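Local atomic coordinates of soluble lytic murein transglycosylase (Pseudomonas aeruginosa, PDB entry 5OHU), a protein that degrades bacterial peptidoglycan as a lytic transglycosylase of the Slt family, turning it over in both exolytic and endolytic fashion. Residues R184-A189 with T237-G242; R192-A197 with V217-A222; L317-R322 with I599-F604; Y375-A380 with Q629-W634. All coordinates share one frame; numbering follows the deposited sequence.

Contact 1: residues R184-A189 with T237-G242. With PO4 (phosphate ion), chain B.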
loop_
_atom_site.group_PDB
_atom_site.type_symbol
_atom_site.label_atom_id
_atom_site.label_comp_id
_atom_site.label_asym_id
_atom_site.label_seq_id
_atom_site.Cartn_x
_atom_site.Cartn_y
_atom_site.Cartn_z
ATOM N N ARG A 184 22.266 9.464 -12.081
ATOM C CA ARG A 184 21.076 8.841 -12.631
ATOM C C ARG A 184 21.348 7.387 -12.985
ATOM O O ARG A 184 20.478 6.524 -12.822
ATOM C CB ARG A 184 20.570 9.612 -13.853
ATOM C CG ARG A 184 19.164 9.165 -14.234
ATOM C CD ARG A 184 18.709 9.706 -15.564
ATOM N NE ARG A 184 17.362 9.252 -15.847
ATOM C CZ ARG A 184 16.717 9.448 -16.996
ATOM N NH1 ARG A 184 17.293 10.103 -17.998
ATOM N NH2 ARG A 184 15.490 8.983 -17.137
ATOM N N LEU A 185 22.549 7.100 -13.479
ATOM C CA LEU A 185 22.952 5.719 -13.710
ATOM C C LEU A 185 22.752 4.883 -12.456
ATOM O O LEU A 185 22.159 3.803 -12.503
ATOM C CB LEU A 185 24.406 5.702 -14.178
ATOM C CG LEU A 185 25.236 4.436 -14.412
ATOM C CD1 LEU A 185 24.418 3.263 -14.823
ATOM C CD2 LEU A 185 26.254 4.758 -15.507
ATOM N N LYS A 186 23.203 5.395 -11.312
ATOM C CA LYS A 186 23.054 4.670 -10.058
ATOM C C LYS A 186 21.578 4.407 -9.755
ATOM O O LYS A 186 21.189 3.276 -9.419
ATOM C CB LYS A 186 23.734 5.478 -8.955
ATOM C CG LYS A 186 23.846 4.813 -7.605
ATOM C CD LYS A 186 24.705 5.666 -6.664
ATOM C CE LYS A 186 24.199 5.610 -5.228
ATOM N NZ LYS A 186 25.095 6.333 -4.284
ATOM N N LEU A 187 20.734 5.435 -9.927
ATOM C CA LEU A 187 19.301 5.282 -9.693
ATOM C C LEU A 187 18.687 4.273 -10.648
ATOM O O LEU A 187 17.796 3.506 -10.261
ATOM C CB LEU A 187 18.604 6.632 -9.848
ATOM C CG LEU A 187 19.040 7.659 -8.818
ATOM C CD1 LEU A 187 18.483 9.045 -9.145
ATOM C CD2 LEU A 187 18.568 7.188 -7.454
ATOM N N ALA A 188 19.126 4.284 -11.910
ATOM C CA ALA A 188 18.598 3.326 -12.871
ATOM C C ALA A 188 19.020 1.911 -12.502
ATOM O O ALA A 188 18.238 0.960 -12.641
ATOM C CB ALA A 188 19.068 3.683 -14.284
ATOM N N ALA A 189 20.259 1.756 -12.028
ATOM C CA ALA A 189 20.728 0.440 -11.619
ATOM C C ALA A 189 19.972 -0.043 -10.395
ATOM O O ALA A 189 19.614 -1.223 -10.309
ATOM C CB ALA A 189 22.237 0.483 -11.352
ATOM N N THR A 237 34.359 3.537 -7.779
ATOM C CA THR A 237 34.431 2.151 -7.344
ATOM C C THR A 237 33.680 1.950 -6.030
ATOM O O THR A 237 32.988 0.939 -5.848
ATOM C CB THR A 237 35.897 1.737 -7.247
ATOM O OG1 THR A 237 36.508 1.913 -8.540
ATOM C CG2 THR A 237 36.040 0.282 -6.825
ATOM N N ALA A 238 33.747 2.931 -5.126
ATOM C CA ALA A 238 32.979 2.840 -3.890
ATOM C C ALA A 238 31.483 2.865 -4.156
ATOM O O ALA A 238 30.725 2.183 -3.461
ATOM C CB ALA A 238 33.352 3.980 -2.936
ATOM N N ASP A 239 31.040 3.653 -5.140
ATOM C CA ASP A 239 29.631 3.640 -5.528
ATOM C C ASP A 239 29.235 2.294 -6.118
ATOM O O ASP A 239 28.176 1.749 -5.788
ATOM C CB ASP A 239 29.361 4.759 -6.535
ATOM C CG ASP A 239 28.869 6.028 -5.878
ATOM O OD1 ASP A 239 28.151 5.940 -4.862
ATOM O OD2 ASP A 239 29.213 7.117 -6.378
ATOM N N VAL A 240 30.070 1.737 -6.993
ATOM C CA VAL A 240 29.772 0.417 -7.538
ATOM C C VAL A 240 29.605 -0.592 -6.412
ATOM O O VAL A 240 28.602 -1.312 -6.339
ATOM C CB VAL A 240 30.862 -0.016 -8.528
ATOM C CG1 VAL A 240 30.661 -1.484 -8.909
ATOM C CG2 VAL A 240 30.782 0.880 -9.759
ATOM N N VAL A 241 30.573 -0.628 -5.498
ATOM C CA VAL A 241 30.572 -1.635 -4.446
ATOM C C VAL A 241 29.397 -1.421 -3.501
ATOM O O VAL A 241 28.720 -2.378 -3.109
ATOM C CB VAL A 241 31.929 -1.621 -3.722
ATOM C CG1 VAL A 241 31.854 -2.377 -2.405
ATOM C CG2 VAL A 241 32.989 -2.221 -4.642
ATOM N N GLY A 242 29.106 -0.168 -3.162
ATOM C CA GLY A 242 28.020 0.086 -2.229
ATOM C C GLY A 242 26.679 -0.339 -2.781
ATOM O O GLY A 242 25.852 -0.913 -2.065
HETATM P P PO4 B . 14.826 9.808 -20.876
HETATM O O1 PO4 B . 14.922 8.803 -21.992
HETATM O O2 PO4 B . 14.212 9.157 -19.666
HETATM O O3 PO4 B . 16.211 10.329 -20.571
HETATM O O4 PO4 B . 13.954 10.963 -21.301
HETATM O O HOH W 1 26.039 3.557 -3.736
HETATM O O HOH W 2 26.179 8.829 -6.279
#
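K186 and D239 reach toward each other from two helices, and their side chains cross at about a right angle. The contact is a single salt bridge, with K186 NZ donating a hydrogen bond of 3.1 Å to D239 OD1. The ammonium does not lie in the carboxylate plane. It meets OD1 from above, 44° out of that plane. K186 leaves its helix extended, with CG anti to the backbone N (chi1 -172°). This first part of the chain brings K186 CD to 3.9 Å from D239 OD1. A bend at chi3 then directs CE and NZ. The two side chains span a separation of 8.1 Å between K186 CA and D239 CA. Two waters add weak links between the lysine and the aspartate. W182 NE1 bonds to D239 OD2 and would limit rotation of the carboxylate. K186 NZ also forms a salt bridge to a phosphate ion.

R184 extends to a second phosphate. Its NH1 reaches phosphate O3 at 2.8 Å, and its NH2 reaches phosphate O2 at 2.8 Å. Both bonds are nearly straight, and the phosphorus lies in the guanidinium plane. R184 NE bonds to V155 O. NH2 is shared between the phosphate and K157 O. Both phosphates probably come from the crystallisation liquor. This is a surface ion pair bridging helices 178-190 and 235-251, in the all-helical superhelix typical of Slt70-like transglycosylases.

Contact 2: residues R192-A197 with V217-A222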
loop_
_atom_site.group_PDB
_atom_site.type_symbol
_atom_site.label_atom_id
_atom_site.label_comp_id
_atom_site.label_asym_id
_atom_site.label_seq_id
_atom_site.Cartn_x
_atom_site.Cartn_y
_atom_site.Cartn_z
ATOM N N ARG A 192 16.660 -1.417 -11.271
ATOM C CA ARG A 192 16.767 -2.572 -12.165
ATOM C C ARG A 192 16.327 -2.236 -13.585
ATOM O O ARG A 192 15.876 -3.115 -14.320
ATOM C CB ARG A 192 15.971 -3.771 -11.636
ATOM C CG ARG A 192 16.312 -4.178 -10.219
ATOM C CD ARG A 192 15.434 -5.316 -9.719
ATOM N NE ARG A 192 15.513 -5.441 -8.265
ATOM C CZ ARG A 192 16.216 -6.372 -7.619
ATOM N NH1 ARG A 192 16.906 -7.282 -8.296
ATOM N NH2 ARG A 192 16.230 -6.391 -6.288
ATOM N N ASN A 193 16.456 -0.966 -13.988
ATOM C CA ASN A 193 16.233 -0.558 -15.377
ATOM C C ASN A 193 17.584 -0.486 -16.093
ATOM O O ASN A 193 18.181 0.579 -16.261
ATOM C CB ASN A 193 15.474 0.762 -15.427
ATOM C CG ASN A 193 14.049 0.623 -14.924
ATOM O OD1 ASN A 193 13.407 -0.406 -15.142
ATOM N ND2 ASN A 193 13.554 1.645 -14.232
ATOM N N TYR A 194 18.062 -1.651 -16.546
ATOM C CA TYR A 194 19.442 -1.741 -17.025
ATOM C C TYR A 194 19.615 -1.197 -18.433
ATOM O O TYR A 194 20.710 -0.742 -18.779
ATOM C CB TYR A 194 19.949 -3.180 -16.948
ATOM C CG TYR A 194 19.789 -3.777 -15.564
ATOM C CD1 TYR A 194 20.435 -3.211 -14.467
ATOM C CD2 TYR A 194 18.990 -4.899 -15.348
ATOM C CE1 TYR A 194 20.292 -3.749 -13.185
ATOM C CE2 TYR A 194 18.839 -5.445 -14.068
ATOM C CZ TYR A 194 19.496 -4.864 -12.993
ATOM O OH TYR A 194 19.356 -5.401 -11.731
ATOM N N SER A 195 18.566 -1.207 -19.249
ATOM C CA SER A 195 18.681 -0.614 -20.573
ATOM C C SER A 195 18.915 0.889 -20.456
ATOM O O SER A 195 19.834 1.443 -21.069
ATOM C CB SER A 195 17.429 -0.932 -21.389
ATOM O OG SER A 195 17.477 -0.307 -22.656
ATOM N N LEU A 196 18.111 1.563 -19.631
ATOM C CA LEU A 196 18.402 2.943 -19.277
ATOM C C LEU A 196 19.821 3.089 -18.729
ATOM O O LEU A 196 20.606 3.904 -19.225
ATOM C CB LEU A 196 17.372 3.440 -18.262
ATOM C CG LEU A 196 17.621 4.873 -17.781
ATOM C CD1 LEU A 196 17.754 5.848 -18.917
ATOM C CD2 LEU A 196 16.564 5.325 -16.776
ATOM N N ALA A 197 20.171 2.293 -17.710
ATOM C CA ALA A 197 21.478 2.431 -17.060
ATOM C C ALA A 197 22.615 2.259 -18.059
ATOM O O ALA A 197 23.595 3.018 -18.040
ATOM C CB ALA A 197 21.605 1.417 -15.918
ATOM N N VAL A 217 27.462 -5.319 -11.758
ATOM C CA VAL A 217 27.339 -5.622 -10.338
ATOM C C VAL A 217 25.882 -5.550 -9.902
ATOM O O VAL A 217 25.434 -6.338 -9.064
ATOM C CB VAL A 217 28.235 -4.668 -9.523
ATOM C CG1 VAL A 217 27.882 -4.689 -8.043
ATOM C CG2 VAL A 217 29.703 -5.016 -9.745
ATOM N N ALA A 218 25.118 -4.595 -10.442
ATOM C CA ALA A 218 23.704 -4.534 -10.083
ATOM C C ALA A 218 22.988 -5.804 -10.520
ATOM O O ALA A 218 22.110 -6.303 -9.811
ATOM C CB ALA A 218 23.039 -3.298 -10.693
ATOM N N GLN A 219 23.379 -6.370 -11.663
ATOM C CA GLN A 219 22.702 -7.573 -12.141
ATOM C C GLN A 219 23.115 -8.811 -11.349
ATOM O O GLN A 219 22.283 -9.687 -11.103
ATOM C CB GLN A 219 22.943 -7.759 -13.636
ATOM C CG GLN A 219 22.622 -6.502 -14.439
ATOM C CD GLN A 219 22.818 -6.667 -15.922
ATOM O OE1 GLN A 219 23.942 -6.737 -16.416
ATOM N NE2 GLN A 219 21.721 -6.633 -16.656
ATOM N N ASN A 220 24.389 -8.903 -10.959
ATOM C CA ASN A 220 24.918 -10.004 -10.147
ATOM C C ASN A 220 25.917 -9.457 -9.140
ATOM O O ASN A 220 27.132 -9.415 -9.400
ATOM C CB ASN A 220 25.610 -11.060 -11.000
ATOM C CG ASN A 220 26.237 -12.189 -10.138
ATOM O OD1 ASN A 220 27.111 -12.930 -10.600
ATOM N ND2 ASN A 220 25.787 -12.312 -8.893
ATOM N N PRO A 221 25.442 -9.075 -7.955
ATOM C CA PRO A 221 26.345 -8.468 -6.972
ATOM C C PRO A 221 27.279 -9.463 -6.303
ATOM O O PRO A 221 28.225 -9.033 -5.637
ATOM C CB PRO A 221 25.397 -7.849 -5.947
ATOM C CG PRO A 221 24.108 -8.550 -6.138
ATOM C CD PRO A 221 24.030 -9.000 -7.553
ATOM N N ALA A 222 27.055 -10.768 -6.454
ATOM C CA ALA A 222 27.958 -11.741 -5.865
ATOM C C ALA A 222 29.349 -11.647 -6.467
ATOM O O ALA A 222 30.292 -12.199 -5.895
ATOM C CB ALA A 222 27.411 -13.171 -6.033
#
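Y194 carries this contact, meeting A218 and Q219 at the end of helix 208-219. Just before it, R192 closes the preceding helix with positive phi in a Schellman motif. The backbone O of R192 sits over one face of the Y194 ring, 3.7 Å above its plane and toward the rim. N193 follows at the N-cap position of the next helix. Its side chain makes no capping bond there but reaches G156 O instead.

Y194 comes next and points toward helix 208-219. On the opposite face, Q219 CG stands over the centre of the Y194 ring, 3.7 Å from the centroid and only 7° off the normal, a clear CH-pi contact. The glutamine runs back along the tyrosine in the opposite direction. Its extended chain carries the amide along the ring, and the turn at chi3 (-72°) brings NE2 over the face. There Q219 NE2 is 3.5 Å from Y194 CD2. The amide and ring planes are 58° apart, so the two groups are not stacked flat. A218 CB comes obliquely to the ring, 3.7 Å from Y194 CE1. The tyrosine hydroxyl has a weak hydrogen bond to R247. Farther along, A197 turns to L185 and A188 of helix 178-190.

The chemistry implies a contact resting largely on CH-pi and apolar attraction, with an exposed glutamine lying over the ring and A218 buried.

Contact 3: residues L317-R322 with I599-F604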
loop_
_atom_site.group_PDB
_atom_site.type_symbol
_atom_site.label_atom_id
_atom_site.label_comp_id
_atom_site.label_asym_id
_atom_site.label_seq_id
_atom_site.Cartn_x
_atom_site.Cartn_y
_atom_site.Cartn_z
ATOM N N LEU A 317 15.629 -8.050 19.548
ATOM C CA LEU A 317 15.850 -8.297 20.969
ATOM C C LEU A 317 14.739 -9.165 21.544
ATOM O O LEU A 317 14.993 -10.051 22.362
ATOM C CB LEU A 317 15.957 -6.972 21.730
ATOM C CG LEU A 317 17.230 -6.173 21.424
ATOM C CD1 LEU A 317 17.099 -4.727 21.879
ATOM C CD2 LEU A 317 18.442 -6.863 22.091
ATOM N N LEU A 318 13.499 -8.922 21.120
ATOM C CA LEU A 318 12.385 -9.736 21.592
ATOM C C LEU A 318 12.512 -11.170 21.092
ATOM O O LEU A 318 12.279 -12.118 21.845
ATOM C CB LEU A 318 11.054 -9.129 21.133
ATOM C CG LEU A 318 10.642 -7.759 21.699
ATOM C CD1 LEU A 318 9.439 -7.279 20.919
ATOM C CD2 LEU A 318 10.312 -7.795 23.185
ATOM N N ARG A 319 12.881 -11.350 19.825
ATOM C CA ARG A 319 13.073 -12.708 19.329
ATOM C C ARG A 319 14.181 -13.419 20.097
ATOM O O ARG A 319 14.131 -14.638 20.279
ATOM C CB ARG A 319 13.395 -12.699 17.837
ATOM C CG ARG A 319 13.380 -14.091 17.190
ATOM C CD ARG A 319 11.986 -14.526 16.771
ATOM N NE ARG A 319 12.059 -15.740 15.957
ATOM C CZ ARG A 319 11.108 -16.162 15.128
ATOM N NH1 ARG A 319 9.991 -15.466 14.968
ATOM N NH2 ARG A 319 11.276 -17.282 14.455
ATOM N N LEU A 320 15.177 -12.684 20.570
ATOM C CA LEU A 320 16.276 -13.330 21.262
ATOM C C LEU A 320 16.017 -13.484 22.747
ATOM O O LEU A 320 16.892 -13.984 23.459
ATOM C CB LEU A 320 17.576 -12.553 21.046
ATOM C CG LEU A 320 18.048 -12.610 19.582
ATOM C CD1 LEU A 320 18.954 -11.412 19.293
ATOM C CD2 LEU A 320 18.734 -13.931 19.239
ATOM N N GLY A 321 14.854 -13.052 23.230
ATOM C CA GLY A 321 14.582 -13.123 24.650
ATOM C C GLY A 321 15.351 -12.137 25.503
ATOM O O GLY A 321 15.532 -12.380 26.699
ATOM N N ARG A 322 15.815 -11.030 24.925
ATOM C CA ARG A 322 16.583 -10.030 25.672
ATOM C C ARG A 322 15.665 -8.904 26.163
ATOM O O ARG A 322 15.674 -7.758 25.682
ATOM C CB ARG A 322 17.745 -9.538 24.809
ATOM C CG ARG A 322 18.835 -10.669 24.696
ATOM C CD ARG A 322 19.865 -10.501 23.571
ATOM N NE ARG A 322 20.688 -9.297 23.704
ATOM C CZ ARG A 322 21.717 -8.991 22.912
ATOM N NH1 ARG A 322 22.086 -9.809 21.934
ATOM N NH2 ARG A 322 22.382 -7.858 23.095
ATOM N N ILE A 599 4.340 -13.151 16.164
ATOM C CA ILE A 599 3.629 -12.234 15.277
ATOM C C ILE A 599 4.440 -10.971 15.074
ATOM O O ILE A 599 4.602 -10.489 13.946
ATOM C CB ILE A 599 2.231 -11.905 15.833
ATOM C CG1 ILE A 599 1.286 -13.092 15.644
ATOM C CG2 ILE A 599 1.646 -10.731 15.064
ATOM C CD1 ILE A 599 0.211 -13.155 16.718
ATOM N N GLU A 600 4.960 -10.415 16.170
ATOM C CA GLU A 600 5.684 -9.156 16.095
ATOM C C GLU A 600 6.926 -9.271 15.221
ATOM O O GLU A 600 7.350 -8.278 14.614
ATOM C CB GLU A 600 6.097 -8.694 17.491
ATOM C CG GLU A 600 6.498 -7.239 17.512
ATOM C CD GLU A 600 5.404 -6.355 16.952
ATOM O OE1 GLU A 600 4.251 -6.450 17.480
ATOM O OE2 GLU A 600 5.681 -5.625 15.959
ATOM N N THR A 601 7.526 -10.464 15.143
ATOM C CA THR A 601 8.782 -10.639 14.427
ATOM C C THR A 601 8.585 -11.307 13.078
ATOM O O THR A 601 9.553 -11.796 12.492
ATOM C CB THR A 601 9.798 -11.427 15.263
ATOM O OG1 THR A 601 9.288 -12.737 15.549
ATOM C CG2 THR A 601 10.101 -10.703 16.596
ATOM N N ILE A 602 7.358 -11.326 12.569
ATOM C CA ILE A 602 7.138 -11.751 11.179
ATOM C C ILE A 602 7.916 -10.821 10.242
ATOM O O ILE A 602 7.804 -9.586 10.353
ATOM C CB ILE A 602 5.631 -11.731 10.852
ATOM C CG1 ILE A 602 4.927 -12.947 11.462
ATOM C CG2 ILE A 602 5.380 -11.710 9.332
ATOM C CD1 ILE A 602 3.426 -12.799 11.403
ATOM N N PRO A 603 8.724 -11.336 9.322
ATOM C CA PRO A 603 9.548 -10.441 8.491
ATOM C C PRO A 603 8.762 -9.540 7.551
ATOM O O PRO A 603 9.220 -8.424 7.278
ATOM C CB PRO A 603 10.445 -11.419 7.709
ATOM C CG PRO A 603 10.348 -12.724 8.459
ATOM C CD PRO A 603 8.963 -12.745 9.020
ATOM N N PHE A 604 7.615 -9.986 7.021
ATOM C CA PHE A 604 6.845 -9.191 6.061
ATOM C C PHE A 604 5.870 -8.285 6.805
ATOM O O PHE A 604 4.982 -8.784 7.501
ATOM C CB PHE A 604 6.056 -10.080 5.096
ATOM C CG PHE A 604 6.904 -10.976 4.233
ATOM C CD1 PHE A 604 8.289 -10.865 4.215
ATOM C CD2 PHE A 604 6.294 -11.935 3.416
ATOM C CE1 PHE A 604 9.057 -11.704 3.408
ATOM C CE2 PHE A 604 7.047 -12.775 2.603
ATOM C CZ PHE A 604 8.433 -12.663 2.592
#
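R319 and T601 both stand where a helix ends, and their CA atoms are 6.8 Å apart. R319 is the last residue of helix 307-319, while T601 is the first to leave helix 595-600.

R319 NH1 donates a hydrogen bond of 2.9 Å to T601 OG1, with an angle of 151° at the hydrogen. The hydroxyl lies at the edge of the guanidinium, close to its plane. The arginine starts with CG anti to the backbone N and then bends at chi2 (84°). The bend lays its methylene chain against the threonine, with R319 CD 3.5 Å from T601 OG1. On T601, OG1 takes the crowded position between backbone N and carbonyl carbon (chi1 61°). There it also bonds to V597 O, one turn back. The hydroxyl accepts from R319 and can give its hydrogen to V597 O, which holds its rotation. T601 CG2, anti to the carbonyl carbon, touches R319 CB at 4.0 Å.

R319 has further partners: its NH2 bonds to W586 O, and F289 makes a cation-pi contact with it. Beyond it the chain turns at G321, whose positive phi completes a Schellman motif. The arrangement ties a helix end of the superhelical region to the C-terminal part of the lysozyme-like transglycosylase domain.

Contact 4: residues Y375-A380 with Q629-W634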
loop_
_atom_site.group_PDB
_atom_site.type_symbol
_atom_site.label_atom_id
_atom_site.label_comp_id
_atom_site.label_asym_id
_atom_site.label_seq_id
_atom_site.Cartn_x
_atom_site.Cartn_y
_atom_site.Cartn_z
ATOM N N TYR A 375 -3.241 -4.519 19.557
ATOM C CA TYR A 375 -2.449 -4.375 20.775
ATOM C C TYR A 375 -3.303 -4.011 21.995
ATOM O O TYR A 375 -2.901 -4.300 23.128
ATOM C CB TYR A 375 -1.346 -3.332 20.555
ATOM C CG TYR A 375 -0.343 -3.753 19.493
ATOM C CD1 TYR A 375 0.622 -4.726 19.765
ATOM C CD2 TYR A 375 -0.376 -3.201 18.206
ATOM C CE1 TYR A 375 1.527 -5.148 18.791
ATOM C CE2 TYR A 375 0.537 -3.609 17.231
ATOM C CZ TYR A 375 1.491 -4.571 17.533
ATOM O OH TYR A 375 2.387 -4.969 16.564
ATOM N N GLY A 376 -4.459 -3.371 21.800
ATOM C CA GLY A 376 -5.382 -3.206 22.915
ATOM C C GLY A 376 -5.949 -4.533 23.396
ATOM O O GLY A 376 -6.073 -4.763 24.598
ATOM N N PHE A 377 -6.292 -5.425 22.465
ATOM C CA PHE A 377 -6.702 -6.777 22.840
ATOM C C PHE A 377 -5.602 -7.491 23.622
ATOM O O PHE A 377 -5.867 -8.104 24.661
ATOM C CB PHE A 377 -7.083 -7.579 21.592
ATOM C CG PHE A 377 -8.389 -7.151 20.965
ATOM C CD1 PHE A 377 -9.589 -7.282 21.661
ATOM C CD2 PHE A 377 -8.415 -6.626 19.690
ATOM C CE1 PHE A 377 -10.805 -6.894 21.065
ATOM C CE2 PHE A 377 -9.589 -6.231 19.100
ATOM C CZ PHE A 377 -10.789 -6.361 19.774
ATOM N N LEU A 378 -4.356 -7.416 23.134
ATOM C CA LEU A 378 -3.245 -8.050 23.840
ATOM C C LEU A 378 -3.098 -7.499 25.253
ATOM O O LEU A 378 -2.921 -8.262 26.203
ATOM C CB LEU A 378 -1.939 -7.860 23.071
ATOM C CG LEU A 378 -1.682 -8.621 21.772
ATOM C CD1 LEU A 378 -0.189 -8.750 21.609
ATOM C CD2 LEU A 378 -2.355 -10.010 21.736
ATOM N N ALA A 379 -3.159 -6.171 25.412
ATOM C CA ALA A 379 -3.070 -5.596 26.752
ATOM C C ALA A 379 -4.187 -6.114 27.650
ATOM O O ALA A 379 -3.946 -6.480 28.808
ATOM C CB ALA A 379 -3.107 -4.066 26.682
ATOM N N ALA A 380 -5.425 -6.138 27.144
ATOM C CA ALA A 380 -6.527 -6.638 27.962
ATOM C C ALA A 380 -6.324 -8.108 28.304
ATOM O O ALA A 380 -6.572 -8.532 29.439
ATOM C CB ALA A 380 -7.857 -6.432 27.247
ATOM N N GLN A 629 -14.709 -15.308 21.087
ATOM C CA GLN A 629 -13.418 -15.683 20.519
ATOM C C GLN A 629 -12.364 -14.841 21.220
ATOM O O GLN A 629 -12.322 -13.612 21.026
ATOM C CB GLN A 629 -13.419 -15.434 19.006
ATOM C CG GLN A 629 -12.119 -15.721 18.267
ATOM C CD GLN A 629 -11.575 -17.111 18.514
ATOM O OE1 GLN A 629 -10.629 -17.313 19.280
ATOM N NE2 GLN A 629 -12.164 -18.077 17.845
ATOM N N PRO A 630 -11.534 -15.422 22.069
ATOM C CA PRO A 630 -10.405 -14.675 22.621
ATOM C C PRO A 630 -9.408 -14.348 21.511
ATOM O O PRO A 630 -9.381 -15.000 20.464
ATOM C CB PRO A 630 -9.792 -15.650 23.636
ATOM C CG PRO A 630 -10.304 -17.011 23.258
ATOM C CD PRO A 630 -11.582 -16.823 22.510
ATOM N N ILE A 631 -8.539 -13.363 21.766
ATOM C CA ILE A 631 -7.603 -12.936 20.720
ATOM C C ILE A 631 -6.734 -14.107 20.248
ATOM O O ILE A 631 -6.406 -14.207 19.059
ATOM C CB ILE A 631 -6.758 -11.742 21.200
ATOM C CG1 ILE A 631 -5.905 -11.186 20.036
ATOM C CG2 ILE A 631 -5.872 -12.112 22.397
ATOM C CD1 ILE A 631 -6.722 -10.442 18.982
ATOM N N VAL A 632 -6.333 -15.001 21.165
ATOM C CA VAL A 632 -5.781 -16.304 20.803
ATOM C C VAL A 632 -6.329 -17.349 21.761
ATOM O O VAL A 632 -6.647 -17.072 22.921
ATOM C CB VAL A 632 -4.239 -16.369 20.832
ATOM C CG1 VAL A 632 -3.636 -15.697 19.595
ATOM C CG2 VAL A 632 -3.723 -15.775 22.128
ATOM N N ASP A 633 -6.406 -18.568 21.266
ATOM C CA ASP A 633 -6.871 -19.692 22.057
ATOM C C ASP A 633 -5.734 -20.277 22.889
ATOM O O ASP A 633 -4.553 -20.067 22.600
ATOM C CB ASP A 633 -7.485 -20.746 21.136
ATOM C CG ASP A 633 -8.848 -20.321 20.625
ATOM O OD1 ASP A 633 -9.672 -19.851 21.448
ATOM O OD2 ASP A 633 -9.089 -20.435 19.413
ATOM N N TRP A 634 -6.115 -21.004 23.948
ATOM C CA TRP A 634 -5.130 -21.651 24.818
ATOM C C TRP A 634 -4.097 -22.409 24.014
ATOM O O TRP A 634 -2.895 -22.298 24.274
ATOM C CB TRP A 634 -5.801 -22.630 25.782
ATOM C CG TRP A 634 -6.778 -22.026 26.685
ATOM C CD1 TRP A 634 -8.112 -22.326 26.771
ATOM C CD2 TRP A 634 -6.520 -21.027 27.672
ATOM N NE1 TRP A 634 -8.708 -21.553 27.727
ATOM C CE2 TRP A 634 -7.756 -20.751 28.307
ATOM C CE3 TRP A 634 -5.368 -20.327 28.072
ATOM C CZ2 TRP A 634 -7.879 -19.801 29.330
ATOM C CZ3 TRP A 634 -5.479 -19.376 29.093
ATOM C CH2 TRP A 634 -6.737 -19.124 29.714
#
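The hydroxyl of Y375 is gripped by three groups, and two residues farther along the same helix F377 meets I631. Y375 OH has a probable hydrogen bond to E600 OE1, and it also bonds to Q612 NE2 and R342 NE. These bonds hold the Y375 side chain at the start of the segment. The facing segment is met by the residues that follow, F377 and L378.

There the contact is wholly apolar, and I631 is its centre. I631 CA is 6.6 Å from F377 CA, the nearest CA pair of the two segments. I631 places CG1 anti to its backbone N (chi1 -173°), which sends the longer branch toward the helix. The end of that branch touches the root of F377, with I631 CD1 3.9 Å from F377 CB. The two side chains cross at a slant, and the phenyl ring itself leads away from I631. It meets Y387 edge to face and packs on V619.

L378 approaches I631 at about a right angle. Its methyl touches the stem of the branch, with L378 CD2 4.1 Å from I631 CG1. I631 CG2 lies at 4.2 Å from the same L378 CD2, so one leucine methyl meets both branches.

The backbone of I631 is held as well. Its N bonds to Y387 OH, and its O accepts from R569 NH2.

All three touching residues are buried. The chemistry implies that hydrophobic contact joins this irregular segment to helix 374-383, while polar partners outside the pair fix the backbone of I631.

Overall arrangement
From the N terminus, the chain first builds the helical superhelix. Contact 1 closes a loop between helices 178-190 and 235-251. Contact 2 is nested inside it, joining helices 194-201 and 208-219, and the two touch, with centres 9 Å apart. The chain then runs on to contacts 3 and 4. These cross: 317-322 and 375-380 come first, then 599-604 and 629-634. Contact 3 ties the end of helix 307-319 to the end of helix 595-600. Contact 4 ties helix 374-383 to the loop after helix 605-624. Their centres are 18 Å apart and they touch. Contacts 2 and 4 lie on opposite sides of the chain's centre.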